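Local structure of N-acetylmuramoyl-L-alanine amidase (Mycobacteroides abscessus, 7AGL) at residues 11-16 with 104-109. The protein probably cleaves, as a zinc-dependent amidase, the amide bond between N-acetylmuramic acid and the L-alanine of the stem peptide in peptidoglycan. Numbering follows the deposited sequence.
With ZN (zinc ion), chain B.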
# COMPACT_ATOMS: atom_id res chain seq x y z
N VAL A 11 -5.57 6.36 -7.24
CA VAL A 11 -6.26 5.14 -6.83
C VAL A 11 -5.59 4.58 -5.58
O VAL A 11 -4.35 4.52 -5.49
CB VAL A 11 -6.31 4.06 -7.95
CG1 VAL A 11 -7.19 2.90 -7.52
CG2 VAL A 11 -6.83 4.66 -9.24
N LEU A 12 -6.41 4.17 -4.62
CA LEU A 12 -5.94 3.69 -3.32
C LEU A 12 -6.33 2.24 -3.14
O LEU A 12 -7.49 1.88 -3.39
CB LEU A 12 -6.55 4.53 -2.19
CG LEU A 12 -6.24 6.02 -2.23
CD1 LEU A 12 -7.07 6.77 -1.18
CD2 LEU A 12 -4.75 6.25 -1.98
N ASP A 13 -5.39 1.41 -2.70
CA ASP A 13 -5.64 -0.03 -2.54
C ASP A 13 -5.42 -0.45 -1.09
O ASP A 13 -4.27 -0.62 -0.66
CB ASP A 13 -4.72 -0.82 -3.47
CG ASP A 13 -4.72 -2.31 -3.17
OD1 ASP A 13 -5.83 -2.84 -2.96
OD2 ASP A 13 -3.62 -2.92 -3.16
N PRO A 14 -6.51 -0.62 -0.27
CA PRO A 14 -6.33 -1.20 1.07
C PRO A 14 -6.11 -2.70 0.95
O PRO A 14 -7.02 -3.45 0.56
CB PRO A 14 -7.65 -0.85 1.78
CG PRO A 14 -8.66 -0.57 0.69
CD PRO A 14 -7.93 -0.48 -0.63
N GLY A 15 -4.90 -3.14 1.29
CA GLY A 15 -4.51 -4.51 1.00
C GLY A 15 -5.40 -5.52 1.71
O GLY A 15 -5.89 -5.30 2.81
N HIS A 16 -5.58 -6.67 1.03
CA HIS A 16 -6.31 -7.85 1.49
C HIS A 16 -7.82 -7.65 1.53
O HIS A 16 -8.33 -6.56 1.25
CB HIS A 16 -5.80 -8.30 2.86
CG HIS A 16 -4.32 -8.49 2.88
ND1 HIS A 16 -3.71 -9.60 2.33
CD2 HIS A 16 -3.33 -7.67 3.29
CE1 HIS A 16 -2.40 -9.47 2.45
NE2 HIS A 16 -2.15 -8.31 3.03
N SER A 104 -0.79 1.51 -2.67
CA SER A 104 -1.30 0.33 -1.99
C SER A 104 -0.84 0.39 -0.54
O SER A 104 0.32 0.72 -0.26
CB SER A 104 -0.78 -0.94 -2.68
OG SER A 104 -1.22 -2.13 -2.04
N ILE A 105 -1.76 0.11 0.39
CA ILE A 105 -1.52 0.24 1.82
C ILE A 105 -1.58 -1.14 2.47
O ILE A 105 -2.58 -1.86 2.34
CB ILE A 105 -2.52 1.20 2.49
CG1 ILE A 105 -2.34 2.63 1.96
CG2 ILE A 105 -2.39 1.14 4.02
CD1 ILE A 105 -0.96 3.24 2.24
N HIS A 106 -0.50 -1.49 3.17
CA HIS A 106 -0.35 -2.78 3.83
C HIS A 106 0.24 -2.56 5.22
O HIS A 106 0.70 -1.46 5.56
CB HIS A 106 0.54 -3.72 3.00
CG HIS A 106 -0.14 -4.32 1.80
ND1 HIS A 106 -0.48 -5.65 1.74
CD2 HIS A 106 -0.54 -3.77 0.63
CE1 HIS A 106 -1.07 -5.90 0.58
NE2 HIS A 106 -1.10 -4.79 -0.12
N ALA A 107 0.19 -3.60 6.05
CA ALA A 107 0.99 -3.68 7.27
C ALA A 107 1.57 -5.08 7.37
O ALA A 107 1.00 -6.06 6.87
CB ALA A 107 0.18 -3.32 8.52
N ASP A 108 2.72 -5.18 8.04
CA ASP A 108 3.61 -6.31 7.88
C ASP A 108 3.56 -7.21 9.11
O ASP A 108 3.08 -6.82 10.18
CB ASP A 108 5.04 -5.80 7.63
CG ASP A 108 5.97 -6.83 7.02
OD1 ASP A 108 5.51 -7.87 6.45
OD2 ASP A 108 7.20 -6.58 7.11
N GLY A 109 4.08 -8.44 8.94
CA GLY A 109 4.33 -9.32 10.06
C GLY A 109 5.81 -9.65 10.08
O GLY A 109 6.28 -10.44 9.26
ZN ZN B . -0.34 -7.14 3.32
O HOH W 1 -2.62 -5.31 -2.44
O HOH W 2 1.58 -7.00 4.32
O HOH W 3 0.73 -8.67 2.08
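Two donors grip OD2 of D13: the hydroxyl of S104, whose OG lies 2.8 Å from D13 OD2 on the anti side of the carboxylate and 32° out of its plane, and a water. That water in turn accepts from H106 NE2 at 2.8 Å, lying in the plane of the imidazole at its edge, an arrangement in which a second-shell carboxylate, through a water, probably helps to orient a metal ligand. The other ring nitrogen of H106, ND1, binds the zinc ion. H16 binds the same ion through NE2, 3.4 Å from H106 ND1, while its ND1 is hydrogen-bonded to T40 O; the two side chains cross nearly at right angles. CG of H16 sits anti to its own carbonyl carbon (chi1 -53°), which swings the ring from the loop after P14 so that NE2 points at the metal. E51 and two waters complete the coordination; one of these waters also donates to A107 O. G15 CA makes a CH-pi contact over one face of the H106 ring, 3.6 Å from H106 NE2. Parallel pairing fixes the register: I105 N reaches D13 O at 2.8 Å, and G15 N reaches I105 O at 2.9 Å. The other carboxylate oxygen of D13 is held by T76 and a salt bridge to R90. These adjacent strands lie inside the mixed sheet, with 177-184 beyond H106 and helix 51-68 packed against L12 and P14.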